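Local coordinates for superoxide dismutase (Leishmania major, PDB 4F2N), which catalyses the dismutation of superoxide into molecular oxygen and hydrogen peroxide at a bound iron ion, at residues T25-R30 with Y225-K230; D68-L73 with K80-I85; V97-A102 with S174-P179. All coordinates share one frame; numbering follows the deposited sequence.

Contact 1 of 3, residues T25-R30 with Y225-K230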
loop_
_atom_site.group_PDB
_atom_site.type_symbol
_atom_site.label_atom_id
_atom_site.label_comp_id
_atom_site.label_asym_id
_atom_site.label_seq_id
_atom_site.Cartn_x
_atom_site.Cartn_y
_atom_site.Cartn_z
ATOM N N THR B 25 -23.819 -6.828 -4.751
ATOM C CA THR B 25 -22.975 -7.912 -4.262
ATOM C C THR B 25 -23.266 -8.214 -2.777
ATOM O O THR B 25 -23.355 -9.397 -2.382
ATOM C CB THR B 25 -21.484 -7.585 -4.490
ATOM O OG1 THR B 25 -21.225 -7.589 -5.896
ATOM C CG2 THR B 25 -20.596 -8.632 -3.857
ATOM N N LEU B 26 -23.380 -7.154 -1.967
ATOM C CA LEU B 26 -23.781 -7.295 -0.544
ATOM C C LEU B 26 -24.993 -6.411 -0.239
ATOM O O LEU B 26 -24.833 -5.323 0.339
ATOM C CB LEU B 26 -22.619 -6.881 0.385
ATOM C CG LEU B 26 -21.332 -7.714 0.311
ATOM C CD1 LEU B 26 -20.261 -7.124 1.238
ATOM C CD2 LEU B 26 -21.637 -9.177 0.620
ATOM N N PRO B 27 -26.208 -6.868 -0.604
ATOM C CA PRO B 27 -27.361 -5.971 -0.421
ATOM C C PRO B 27 -27.662 -5.612 1.032
ATOM O O PRO B 27 -28.284 -4.585 1.275
ATOM C CB PRO B 27 -28.548 -6.760 -1.010
ATOM C CG PRO B 27 -28.067 -8.152 -1.167
ATOM C CD PRO B 27 -26.576 -8.139 -1.261
ATOM N N HIS B 28 -27.232 -6.443 1.983
ATOM C CA HIS B 28 -27.422 -6.138 3.417
ATOM C C HIS B 28 -26.434 -5.092 3.928
ATOM O O HIS B 28 -26.632 -4.540 5.013
ATOM C CB HIS B 28 -27.240 -7.404 4.217
ATOM C CG HIS B 28 -25.872 -7.975 4.048
ATOM N ND1 HIS B 28 -25.546 -8.788 2.996
ATOM C CD2 HIS B 28 -24.682 -7.720 4.741
ATOM C CE1 HIS B 28 -24.237 -9.102 3.074
ATOM N NE2 HIS B 28 -23.701 -8.439 4.139
ATOM N N LEU B 29 -25.370 -4.811 3.168
ATOM C CA LEU B 29 -24.375 -3.800 3.595
ATOM C C LEU B 29 -24.820 -2.373 3.293
ATOM O O LEU B 29 -24.777 -1.919 2.153
ATOM C CB LEU B 29 -22.962 -4.079 3.033
ATOM C CG LEU B 29 -21.821 -3.371 3.788
ATOM C CD1 LEU B 29 -21.573 -4.047 5.129
ATOM C CD2 LEU B 29 -20.536 -3.358 2.969
ATOM N N ARG B 30 -25.222 -1.648 4.338
ATOM C CA ARG B 30 -25.937 -0.377 4.141
ATOM C C ARG B 30 -25.343 0.785 4.909
ATOM O O ARG B 30 -24.475 0.596 5.748
ATOM C CB ARG B 30 -27.433 -0.532 4.457
ATOM C CG ARG B 30 -28.067 -1.657 3.646
ATOM C CD ARG B 30 -29.520 -1.439 3.296
ATOM N NE ARG B 30 -29.840 -2.296 2.156
ATOM C CZ ARG B 30 -30.481 -1.906 1.060
ATOM N NH1 ARG B 30 -30.922 -0.653 0.939
ATOM N NH2 ARG B 30 -30.700 -2.791 0.093
ATOM N N TYR B 225 -21.390 -17.168 -6.512
ATOM C CA TYR B 225 -21.315 -17.615 -7.904
ATOM C C TYR B 225 -22.712 -17.879 -8.497
ATOM O O TYR B 225 -23.046 -17.393 -9.583
ATOM C CB TYR B 225 -20.425 -18.870 -8.021
ATOM C CG TYR B 225 -20.496 -19.479 -9.401
ATOM C CD1 TYR B 225 -19.805 -18.907 -10.465
ATOM C CD2 TYR B 225 -21.327 -20.580 -9.666
ATOM C CE1 TYR B 225 -19.871 -19.451 -11.741
ATOM C CE2 TYR B 225 -21.422 -21.117 -10.945
ATOM C CZ TYR B 225 -20.702 -20.533 -11.974
ATOM O OH TYR B 225 -20.782 -21.042 -13.250
ATOM N N GLU B 226 -23.536 -18.621 -7.772
ATOM C CA GLU B 226 -24.890 -18.952 -8.264
ATOM C C GLU B 226 -25.731 -17.704 -8.524
ATOM O O GLU B 226 -26.345 -17.570 -9.596
ATOM C CB GLU B 226 -25.586 -19.934 -7.319
ATOM C CG GLU B 226 -24.982 -21.330 -7.430
ATOM C CD GLU B 226 -25.333 -22.272 -6.279
ATOM O OE1 GLU B 226 -26.003 -21.865 -5.313
ATOM O OE2 GLU B 226 -24.922 -23.443 -6.321
ATOM N N ARG B 227 -25.744 -16.769 -7.571
ATOM C CA ARG B 227 -26.537 -15.567 -7.772
ATOM C C ARG B 227 -25.939 -14.636 -8.816
ATOM O O ARG B 227 -26.680 -13.988 -9.520
ATOM C CB ARG B 227 -26.847 -14.818 -6.462
ATOM C CG ARG B 227 -25.656 -14.275 -5.669
ATOM C CD ARG B 227 -26.120 -13.825 -4.269
ATOM N NE ARG B 227 -26.989 -12.635 -4.317
ATOM C CZ ARG B 227 -26.552 -11.367 -4.341
ATOM N NH1 ARG B 227 -25.251 -11.093 -4.336
ATOM N NH2 ARG B 227 -27.419 -10.359 -4.392
ATOM N N ALA B 228 -24.606 -14.573 -8.908
ATOM C CA ALA B 228 -23.960 -13.629 -9.850
ATOM C C ALA B 228 -24.150 -14.054 -11.314
ATOM O O ALA B 228 -24.270 -13.189 -12.196
ATOM C CB ALA B 228 -22.476 -13.456 -9.526
ATOM N N THR B 229 -24.175 -15.368 -11.559
ATOM C CA THR B 229 -24.295 -15.917 -12.935
ATOM C C THR B 229 -25.715 -16.113 -13.413
ATOM O O THR B 229 -25.941 -16.424 -14.601
ATOM C CB THR B 229 -23.606 -17.286 -13.142
ATOM O OG1 THR B 229 -24.080 -18.245 -12.177
ATOM C CG2 THR B 229 -22.149 -17.159 -13.036
ATOM N N LYS B 230 -26.676 -15.968 -12.500
ATOM C CA LYS B 230 -28.080 -16.166 -12.863
ATOM C C LYS B 230 -28.457 -15.368 -14.111
ATOM O O LYS B 230 -29.096 -15.895 -15.031
ATOM C CB LYS B 230 -29.000 -15.826 -11.691
ATOM C CG LYS B 230 -30.366 -16.464 -11.820
ATOM C CD LYS B 230 -31.206 -16.179 -10.589
ATOM C CE LYS B 230 -32.474 -17.008 -10.604
ATOM N NZ LYS B 230 -32.208 -18.469 -10.738
ATOM O OXT LYS B 230 -28.116 -14.198 -14.273
#
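P27 packs its ring against R227, while its carbonyl oxygen is gripped by two nitrogens of one side chain: R30 NE donates to P27 O at 2.9 Å, and R30 NH2 adds a weaker bond to that oxygen at 3.2 Å. NE comes in almost straight down the carbonyl bond (C=O...N angle 173°), with the oxygen somewhat off the guanidinium plane. R30 also reaches G79 O through NH1, so its flat end is held on more than one side. Residues L26 to L29 form a type I turn, closed by L29 N donating to L26 O at 2.9 Å.

On the helix side R227 makes both contacts, with T25 and P27. It leaves the last helix with CG wedged between the backbone N and the carbonyl carbon (chi1 62°) and bends at chi3 (-68°), which brings the guanidinium up to the loop. NH1 stops 3.2 Å from T25 O. NH2 rests on the apolar rim of the proline ring, 3.9 Å from P27 CD, and CG of that ring is about as near; the two side chains arrive from opposite directions. T25 CA lies in plane at the guanidinium's edge. R227 NH2 hydrogen-bonds to H24 O, just ahead of T25, so the guanidinium meets both backbone carbonyls and the proline ring of the N-terminal loop.

Further along 225-230, Y225 O takes T229 N at 3.0 Å and T229 OG1 at 2.9 Å from opposite faces of its plane, tying the T229 hydroxyl back to the Y225 carbonyl. The arrangement belongs to the two-domain fold of iron/manganese superoxide dismutases: the N-terminal loop that precedes helix 52-71 is laid against helix 218-229, the last helix of the chain.

Contact 2 of 3, residues D68-L73 with K80-I85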
loop_
_atom_site.group_PDB
_atom_site.type_symbol
_atom_site.label_atom_id
_atom_site.label_comp_id
_atom_site.label_asym_id
_atom_site.label_seq_id
_atom_site.Cartn_x
_atom_site.Cartn_y
_atom_site.Cartn_z
ATOM N N ASP B 68 -15.853 4.403 10.543
ATOM C CA ASP B 68 -15.995 5.656 11.311
ATOM C C ASP B 68 -15.865 6.862 10.396
ATOM O O ASP B 68 -16.653 7.814 10.487
ATOM C CB ASP B 68 -14.978 5.723 12.476
ATOM C CG ASP B 68 -15.259 4.685 13.581
ATOM O OD1 ASP B 68 -16.303 3.996 13.558
ATOM O OD2 ASP B 68 -14.416 4.540 14.487
ATOM N N LYS B 69 -14.895 6.825 9.487
ATOM C CA LYS B 69 -14.673 7.968 8.588
ATOM C C LYS B 69 -15.830 8.124 7.616
ATOM O O LYS B 69 -16.343 9.241 7.407
ATOM C CB LYS B 69 -13.332 7.818 7.859
ATOM C CG LYS B 69 -12.969 8.980 6.940
ATOM C CD LYS B 69 -12.724 10.247 7.708
ATOM C CE LYS B 69 -12.237 11.325 6.760
ATOM N NZ LYS B 69 -11.559 12.390 7.543
ATOM N N LEU B 70 -16.283 7.007 7.042
ATOM C CA LEU B 70 -17.409 7.033 6.104
ATOM C C LEU B 70 -18.667 7.679 6.735
ATOM O O LEU B 70 -19.353 8.462 6.084
ATOM C CB LEU B 70 -17.738 5.611 5.607
ATOM C CG LEU B 70 -18.914 5.423 4.663
ATOM C CD1 LEU B 70 -18.728 6.266 3.412
ATOM C CD2 LEU B 70 -19.044 3.948 4.304
ATOM N N ASN B 71 -18.941 7.363 7.997
ATOM C CA ASN B 71 -20.072 7.965 8.714
ATOM C C ASN B 71 -20.008 9.482 8.923
ATOM O O ASN B 71 -21.024 10.086 9.211
ATOM C CB ASN B 71 -20.347 7.223 10.027
ATOM C CG ASN B 71 -20.966 5.861 9.779
ATOM O OD1 ASN B 71 -21.660 5.686 8.783
ATOM N ND2 ASN B 71 -20.694 4.892 10.637
ATOM N N THR B 72 -18.828 10.088 8.761
ATOM C CA THR B 72 -18.698 11.563 8.774
ATOM C C THR B 72 -18.927 12.196 7.395
ATOM O O THR B 72 -18.951 13.425 7.275
ATOM C CB THR B 72 -17.307 12.033 9.271
ATOM O OG1 THR B 72 -16.289 11.649 8.332
ATOM C CG2 THR B 72 -16.986 11.432 10.639
ATOM N N LEU B 73 -19.064 11.370 6.364
ATOM C CA LEU B 73 -19.143 11.846 4.976
ATOM C C LEU B 73 -20.435 11.507 4.232
ATOM O O LEU B 73 -20.774 12.156 3.242
ATOM C CB LEU B 73 -17.999 11.245 4.162
ATOM C CG LEU B 73 -16.599 11.515 4.708
ATOM C CD1 LEU B 73 -15.615 10.534 4.098
ATOM C CD2 LEU B 73 -16.203 12.965 4.452
ATOM N N LYS B 80 -29.519 3.419 2.092
ATOM C CA LYS B 80 -28.995 2.919 0.818
ATOM C C LYS B 80 -27.835 1.969 1.029
ATOM O O LYS B 80 -27.214 1.997 2.097
ATOM C CB LYS B 80 -28.563 4.088 -0.064
ATOM C CG LYS B 80 -29.738 4.913 -0.578
ATOM C CD LYS B 80 -29.240 6.289 -1.003
ATOM C CE LYS B 80 -30.223 7.024 -1.921
ATOM N NZ LYS B 80 -31.630 6.604 -1.673
ATOM N N THR B 81 -27.543 1.135 0.028
ATOM C CA THR B 81 -26.358 0.257 0.083
ATOM C C THR B 81 -25.055 1.041 0.005
ATOM O O THR B 81 -24.967 2.127 -0.611
ATOM C CB THR B 81 -26.327 -0.810 -1.043
ATOM O OG1 THR B 81 -26.319 -0.155 -2.323
ATOM C CG2 THR B 81 -27.568 -1.731 -0.953
ATOM N N ILE B 82 -24.039 0.478 0.626
ATOM C CA ILE B 82 -22.679 0.980 0.476
ATOM C C ILE B 82 -22.267 0.984 -1.001
ATOM O O ILE B 82 -21.636 1.928 -1.458
ATOM C CB ILE B 82 -21.697 0.164 1.339
ATOM C CG1 ILE B 82 -22.103 0.234 2.838
ATOM C CG2 ILE B 82 -20.251 0.629 1.135
ATOM C CD1 ILE B 82 -22.130 1.632 3.431
ATOM N N GLU B 83 -22.659 -0.046 -1.755
ATOM C CA GLU B 83 -22.351 -0.087 -3.193
ATOM C C GLU B 83 -22.922 1.107 -3.965
ATOM O O GLU B 83 -22.331 1.601 -4.932
ATOM C CB GLU B 83 -22.894 -1.374 -3.785
ATOM C CG GLU B 83 -22.026 -2.546 -3.399
ATOM C CD GLU B 83 -22.720 -3.870 -3.628
ATOM O OE1 GLU B 83 -22.842 -4.241 -4.809
ATOM O OE2 GLU B 83 -23.111 -4.527 -2.631
ATOM N N GLU B 84 -24.076 1.586 -3.537
ATOM C CA GLU B 84 -24.631 2.782 -4.158
ATOM C C GLU B 84 -23.685 3.986 -3.951
ATOM O O GLU B 84 -23.478 4.794 -4.866
ATOM C CB GLU B 84 -26.034 3.056 -3.606
ATOM C CG GLU B 84 -26.721 4.242 -4.237
ATOM C CD GLU B 84 -28.245 4.189 -4.124
ATOM O OE1 GLU B 84 -28.833 3.105 -3.858
ATOM O OE2 GLU B 84 -28.860 5.259 -4.308
ATOM N N ILE B 85 -23.097 4.098 -2.767
ATOM C CA ILE B 85 -22.130 5.185 -2.524
ATOM C C ILE B 85 -20.891 5.041 -3.453
ATOM O O ILE B 85 -20.451 5.997 -4.080
ATOM C CB ILE B 85 -21.713 5.281 -1.040
ATOM C CG1 ILE B 85 -22.942 5.419 -0.107
ATOM C CG2 ILE B 85 -20.719 6.422 -0.835
ATOM C CD1 ILE B 85 -22.609 5.415 1.375
#
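L70 and I82 meet inside the alpha-hairpin domain of the iron/manganese superoxide dismutase fold, where the end of helix 52-71 faces the start of the short helix 82-89 in the connection to helix 96-113. The tight part is one methyl against another: L70 CD2 sits 4.0 Å from I82 CD1, the two side chains running at a slant to each other. The CB of L70 is directed toward the 80-85 segment, and CG, anti to the backbone N (chi1 178°), sets where its two methyls go. I82 starts off to the side, and it is the fold of its ethyl arm (chi2 -60°) that carries CD1 forward. All three residues that touch, I85 included, are buried, and helix 96-113 also packs on this apolar patch, with H105 against I82 and A102 against I85.

The solvent side of 68-73 is quite different. D68, K69 and T72 are exposed and do not touch 80-85. T72 OG1 donates to K69 O at 2.6 Å, lying in the carbonyl plane on a lone pair, and T72 N reaches the same oxygen at 3.0 Å. K69 O therefore takes two donors, and L73 N follows with a 2.9 Å bond to L70 O.

The opposing helix is capped at its start. T81 is its N-cap: E84 N donates to T81 OG1 at 3.1 Å, with an N-H...O angle of 143°, so the first turn is fixed just where I82 begins. E83, buried in that turn, spends both carboxylate oxygens on the amides of T25 and L26. On the looser flank of the methyl cluster, L70 CD1 and I85 CD1 only graze each other, 4.5 Å apart.

Contact 3 of 3, residues V97-A102 with S174-P179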
loop_
_atom_site.group_PDB
_atom_site.type_symbol
_atom_site.label_atom_id
_atom_site.label_comp_id
_atom_site.label_asym_id
_atom_site.label_seq_id
_atom_site.Cartn_x
_atom_site.Cartn_y
_atom_site.Cartn_z
ATOM N N VAL B 97 -12.260 11.013 -1.385
ATOM C CA VAL B 97 -12.149 10.656 0.019
ATOM C C VAL B 97 -13.296 9.727 0.408
ATOM O O VAL B 97 -13.076 8.655 0.974
ATOM C CB VAL B 97 -12.059 11.907 0.926
ATOM C CG1 VAL B 97 -12.150 11.528 2.392
ATOM C CG2 VAL B 97 -10.742 12.633 0.661
ATOM N N MET B 98 -14.523 10.113 0.067
ATOM C CA MET B 98 -15.645 9.239 0.366
ATOM C C MET B 98 -15.588 7.922 -0.412
ATOM O O MET B 98 -15.891 6.851 0.137
ATOM C CB MET B 98 -16.982 9.945 0.122
ATOM C CG MET B 98 -18.165 9.034 0.410
ATOM S SD MET B 98 -19.666 9.961 0.818
ATOM C CE MET B 98 -19.855 11.043 -0.615
ATOM N N PHE B 99 -15.204 7.993 -1.684
ATOM C CA PHE B 99 -15.081 6.754 -2.480
ATOM C C PHE B 99 -14.177 5.756 -1.750
ATOM O O PHE B 99 -14.536 4.595 -1.561
ATOM C CB PHE B 99 -14.538 7.021 -3.904
ATOM C CG PHE B 99 -14.175 5.761 -4.641
ATOM C CD1 PHE B 99 -15.154 5.049 -5.335
ATOM C CD2 PHE B 99 -12.876 5.240 -4.577
ATOM C CE1 PHE B 99 -14.843 3.883 -6.006
ATOM C CE2 PHE B 99 -12.567 4.048 -5.225
ATOM C CZ PHE B 99 -13.566 3.370 -5.930
ATOM N N ASN B 100 -13.004 6.224 -1.327
ATOM C CA ASN B 100 -12.031 5.362 -0.701
ATOM C C ASN B 100 -12.574 4.711 0.569
ATOM O O ASN B 100 -12.338 3.525 0.791
ATOM C CB ASN B 100 -10.717 6.114 -0.413
ATOM C CG ASN B 100 -9.887 6.371 -1.673
ATOM O OD1 ASN B 100 -10.020 5.682 -2.688
ATOM N ND2 ASN B 100 -8.988 7.358 -1.587
ATOM N N GLN B 101 -13.296 5.468 1.408
ATOM C CA GLN B 101 -13.791 4.869 2.665
ATOM C C GLN B 101 -14.920 3.872 2.356
ATOM O O GLN B 101 -14.993 2.802 2.964
ATOM C CB GLN B 101 -14.282 5.933 3.648
ATOM C CG GLN B 101 -13.262 7.028 3.959
ATOM C CD GLN B 101 -11.999 6.500 4.595
ATOM O OE1 GLN B 101 -12.017 5.889 5.673
ATOM N NE2 GLN B 101 -10.896 6.702 3.924
ATOM N N ALA B 102 -15.803 4.237 1.429
ATOM C CA ALA B 102 -16.962 3.373 1.076
ATOM C C ALA B 102 -16.505 2.076 0.417
ATOM O O ALA B 102 -16.921 0.958 0.832
ATOM C CB ALA B 102 -17.934 4.128 0.172
ATOM N N SER B 174 -5.940 -1.671 -7.439
ATOM C CA SER B 174 -5.004 -0.911 -6.609
ATOM C C SER B 174 -5.805 -0.191 -5.497
ATOM O O SER B 174 -6.873 0.391 -5.767
ATOM C CB SER B 174 -4.293 0.127 -7.500
ATOM O OG SER B 174 -3.558 1.101 -6.745
ATOM N N ASN B 175 -5.254 -0.183 -4.287
ATOM C CA ASN B 175 -5.788 0.657 -3.190
ATOM C C ASN B 175 -7.242 0.294 -2.839
ATOM O O ASN B 175 -7.457 -0.806 -2.361
ATOM C CB ASN B 175 -5.594 2.158 -3.466
ATOM C CG ASN B 175 -4.106 2.547 -3.449
ATOM O OD1 ASN B 175 -3.280 1.755 -2.993
ATOM N ND2 ASN B 175 -3.762 3.748 -3.950
ATOM N N ALA B 176 -8.194 1.205 -3.063
ATOM C CA ALA B 176 -9.599 0.918 -2.749
ATOM C C ALA B 176 -10.383 0.393 -3.947
ATOM O O ALA B 176 -11.582 0.159 -3.849
ATOM C CB ALA B 176 -10.306 2.142 -2.152
ATOM N N GLY B 177 -9.710 0.208 -5.081
ATOM C CA GLY B 177 -10.395 -0.240 -6.290
ATOM C C GLY B 177 -11.210 -1.488 -6.136
ATOM O O GLY B 177 -10.833 -2.422 -5.434
ATOM N N CYS B 178 -12.327 -1.509 -6.847
ATOM C CA CYS B 178 -13.347 -2.511 -6.643
ATOM C C CYS B 178 -13.926 -2.868 -8.034
ATOM O O CYS B 178 -14.353 -1.963 -8.762
ATOM C CB CYS B 178 -14.386 -1.775 -5.804
ATOM S SG CYS B 178 -15.739 -2.753 -5.260
ATOM N N PRO B 179 -13.920 -4.154 -8.429
ATOM C CA PRO B 179 -14.345 -4.499 -9.804
ATOM C C PRO B 179 -15.813 -4.187 -10.128
ATOM O O PRO B 179 -16.211 -4.166 -11.275
ATOM C CB PRO B 179 -14.142 -6.005 -9.863
ATOM C CG PRO B 179 -13.114 -6.285 -8.794
ATOM C CD PRO B 179 -13.512 -5.359 -7.679
HETATM O O HOH W 1 -8.320 3.848 -4.141
#
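Where the alpha-hairpin domain meets the C-terminal alpha/beta domain, helix 96-113 presses on the loop that follows strand 168-174, and A176 is the residue that touches it. The loop turns there through a type II' beta turn, with G177 N donating to S174 O at 2.9 Å; N175 takes up a positive phi of 61°, which the turn demands at its second position.

The methyl of A176 points at the helix. Its CB lies 3.6 Å from N100 OD1 and 3.8 Å from N100 O, so it meets both oxygens of one asparagine. N100 holds CG beside its backbone N and anti to the carbonyl carbon (chi1 -74°), which brings the amide end round toward A176. F99 adds an apolar neighbour: its CE2 is 4.3 Å from A176 CB. N100 OD1 lies in plane at the edge of the F99 ring. A176 O accepts from N107 ND2, two turns beyond N100 on the same helix, and F152 of the second subunit packs on N100, N175 and A176, which puts this junction beside the dimer interface.

A single water carries the polar link between the segments. It donates to N100 OD1 at 2.9 Å and accepts from A176 N, also at 2.9 Å.

In the fold
Contacts 1 and 2 meet directly, their centres 18 Å apart: R30 O lies 3.5 Å from I82 CD1, where the N-terminal loop packs on the short helix. Contact 2 in turn runs into contact 3, 11 Å away between centres, where I85 CG2 and A102 CB come within 3.7 Å. Contacts 1 and 3 do not touch, with nearest atoms about 6 Å apart. Helices 52-71 and 96-113, which contribute to contacts 2 and 3, also carry the iron ligands H58 and H108; D191 and H195 complete the site from the C-terminal domain. Contact 3 approaches it, the side chain of A176 being about 10 Å from the iron.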